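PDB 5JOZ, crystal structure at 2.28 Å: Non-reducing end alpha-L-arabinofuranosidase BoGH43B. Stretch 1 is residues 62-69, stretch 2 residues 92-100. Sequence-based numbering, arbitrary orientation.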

# COMPACT_ATOMS: atom_id res chain seq x y z
N ASN A 62 -4.52 -3.56 -17.20
CA ASN A 62 -4.28 -4.50 -16.08
C ASN A 62 -4.62 -3.97 -14.67
O ASN A 62 -4.46 -4.71 -13.70
CB ASN A 62 -2.87 -5.15 -16.14
CG ASN A 62 -1.72 -4.16 -16.03
OD1 ASN A 62 -1.87 -3.04 -15.55
ND2 ASN A 62 -0.54 -4.59 -16.47
N ASN A 63 -5.08 -2.72 -14.54
CA ASN A 63 -5.71 -2.25 -13.30
C ASN A 63 -6.97 -1.43 -13.62
O ASN A 63 -6.95 -0.20 -13.53
CB ASN A 63 -4.71 -1.44 -12.42
CG ASN A 63 -5.07 -1.45 -10.91
OD1 ASN A 63 -6.06 -2.04 -10.47
ND2 ASN A 63 -4.25 -0.77 -10.11
N PRO A 64 -8.06 -2.11 -14.02
CA PRO A 64 -9.35 -1.41 -14.18
C PRO A 64 -9.93 -1.01 -12.83
O PRO A 64 -10.27 -1.88 -12.02
CB PRO A 64 -10.24 -2.46 -14.87
CG PRO A 64 -9.61 -3.78 -14.56
CD PRO A 64 -8.14 -3.53 -14.40
N LEU A 65 -10.03 0.30 -12.58
CA LEU A 65 -10.41 0.82 -11.26
C LEU A 65 -11.63 1.72 -11.19
O LEU A 65 -12.09 2.03 -10.09
CB LEU A 65 -9.21 1.55 -10.65
CG LEU A 65 -8.06 0.65 -10.15
CD1 LEU A 65 -6.87 1.50 -9.76
CD2 LEU A 65 -8.50 -0.20 -8.97
N MET A 66 -12.16 2.15 -12.34
CA MET A 66 -13.22 3.17 -12.35
C MET A 66 -14.49 2.65 -11.68
O MET A 66 -14.87 1.48 -11.85
CB MET A 66 -13.52 3.64 -13.78
CG MET A 66 -12.37 4.37 -14.48
SD MET A 66 -11.71 5.86 -13.65
CE MET A 66 -11.42 6.91 -15.07
N GLY A 67 -15.10 3.50 -10.87
CA GLY A 67 -16.29 3.13 -10.10
C GLY A 67 -16.01 2.44 -8.77
O GLY A 67 -16.93 2.32 -7.96
N CYS A 68 -14.77 2.02 -8.51
CA CYS A 68 -14.45 1.29 -7.27
C CYS A 68 -14.53 2.23 -6.06
O CYS A 68 -14.23 3.43 -6.16
CB CYS A 68 -13.08 0.60 -7.35
SG CYS A 68 -11.64 1.61 -6.88
N ASN A 69 -14.95 1.67 -4.93
CA ASN A 69 -14.99 2.41 -3.68
C ASN A 69 -13.59 2.72 -3.21
O ASN A 69 -12.65 1.94 -3.44
CB ASN A 69 -15.75 1.63 -2.58
CG ASN A 69 -17.27 1.71 -2.71
OD1 ASN A 69 -17.82 2.56 -3.41
ND2 ASN A 69 -17.96 0.82 -2.00
N THR A 92 -6.69 -10.01 -6.48
CA THR A 92 -8.11 -9.79 -6.77
C THR A 92 -8.43 -8.29 -6.90
O THR A 92 -7.98 -7.49 -6.09
CB THR A 92 -8.99 -10.36 -5.65
OG1 THR A 92 -8.39 -11.55 -5.13
CG2 THR A 92 -10.39 -10.69 -6.17
N ASN A 93 -9.21 -7.94 -7.92
CA ASN A 93 -9.73 -6.58 -8.13
C ASN A 93 -11.24 -6.58 -7.82
O ASN A 93 -12.00 -7.29 -8.48
CB ASN A 93 -9.45 -6.17 -9.58
CG ASN A 93 -9.95 -4.77 -9.94
OD1 ASN A 93 -11.09 -4.39 -9.64
ND2 ASN A 93 -9.10 -4.01 -10.62
N TYR A 94 -11.66 -5.82 -6.82
CA TYR A 94 -13.08 -5.67 -6.48
C TYR A 94 -13.57 -4.28 -6.81
O TYR A 94 -13.06 -3.30 -6.26
CB TYR A 94 -13.34 -5.93 -4.99
CG TYR A 94 -13.15 -7.36 -4.53
CD1 TYR A 94 -14.15 -8.32 -4.69
CD2 TYR A 94 -11.96 -7.75 -3.91
CE1 TYR A 94 -13.97 -9.62 -4.25
CE2 TYR A 94 -11.77 -9.05 -3.47
CZ TYR A 94 -12.78 -9.99 -3.64
OH TYR A 94 -12.57 -11.28 -3.20
N GLY A 95 -14.56 -4.19 -7.71
CA GLY A 95 -15.35 -2.97 -7.89
C GLY A 95 -15.04 -2.12 -9.10
O GLY A 95 -15.83 -1.24 -9.45
N GLY A 96 -13.90 -2.35 -9.74
CA GLY A 96 -13.54 -1.63 -10.96
C GLY A 96 -14.32 -2.11 -12.18
O GLY A 96 -14.51 -3.32 -12.37
N LYS A 97 -14.77 -1.16 -13.00
CA LYS A 97 -15.52 -1.48 -14.21
C LYS A 97 -14.61 -2.26 -15.13
O LYS A 97 -13.52 -1.79 -15.50
CB LYS A 97 -16.03 -0.21 -14.91
N GLY A 98 -15.05 -3.47 -15.48
CA GLY A 98 -14.28 -4.39 -16.32
C GLY A 98 -13.49 -5.44 -15.56
O GLY A 98 -12.75 -6.21 -16.18
N SER A 99 -13.62 -5.48 -14.23
CA SER A 99 -12.94 -6.50 -13.42
C SER A 99 -13.77 -7.78 -13.41
O SER A 99 -14.98 -7.75 -13.16
CB SER A 99 -12.71 -6.02 -11.98
OG SER A 99 -12.18 -7.06 -11.16
N GLN A 100 -13.10 -8.90 -13.69
CA GLN A 100 -13.64 -10.25 -13.54
C GLN A 100 -13.11 -10.94 -12.26
O GLN A 100 -13.20 -12.15 -12.14
CB GLN A 100 -13.31 -11.07 -14.79
CG GLN A 100 -13.68 -10.40 -16.12
CD GLN A 100 -13.17 -11.13 -17.36
OE1 GLN A 100 -12.68 -10.51 -18.30
NE2 GLN A 100 -13.29 -12.46 -17.38
O HOH W 1 -12.08 0.95 -15.30

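Two loops can pack closely without sharing a sheet, provided that turns present their backbone polar groups and glycine lets the chains approach. The contact between residues 62-69 and 92-100 of this arabinofuranosidase illustrates the principle. The first stretch has no regular secondary structure, but L65 to C68 form a type II beta turn closed by C68 N to L65 O at 3.1 Å. The second leaves a strand after Y94 and enters a type II turn of its own, G96 to S99, closed by S99 N to G96 O at 3.0 Å. The closest pair of CA atoms is L65 CA and G96 CA, 4.0 Å apart, leaving little room between them.

A single direct backbone hydrogen bond joins the turns: K97 N donates to M66 O at 2.9 Å, with an angle of 155° at the hydrogen. Beside it, G96 CA makes CA-H...O contacts with P64 O (3.4 Å) and M66 O (3.5 Å), so the glycine offers its CA hydrogens to two carbonyls of the facing chain. A beta carbon on G96 would point toward the first stretch and fall 1.9 Å from P64 O, an outright clash. Glycine at G67, G95 and G98 answers a more local demand, because at their backbone angles a beta carbon would be jammed against the preceding carbonyl oxygen. A water extends the polar link, accepting from M66 N at 3.2 Å and donating to K97 O at 3.1 Å.

Among the side chains, N93 does the most bonding. Its CA-to-CB bond points toward the first stretch, and with chi1 in the t well its amide reaches the partner backbone, where ND2 donates to P64 O at 2.8 Å. The same carbonyl thus receives both this strong donor and the CA-H of G96. At the other end of the amide, N93 OD1 accepts a weak hydrogen bond from G96 N at 3.5 Å, so one side chain braces its own stretch through OD1 and reaches the other through ND2.

Van der Waals packing against main chain and the N93 amide completes the contact. P64, whose CA-to-CB bond also points toward the partner, places CB 3.4 Å from K97 O, and its ring covers backbone of the second turn. C68 CB packs 3.9 Å from G96 N. L65 points away at its CB, yet its CD2 returns to within 4.2 Å of N93 ND2.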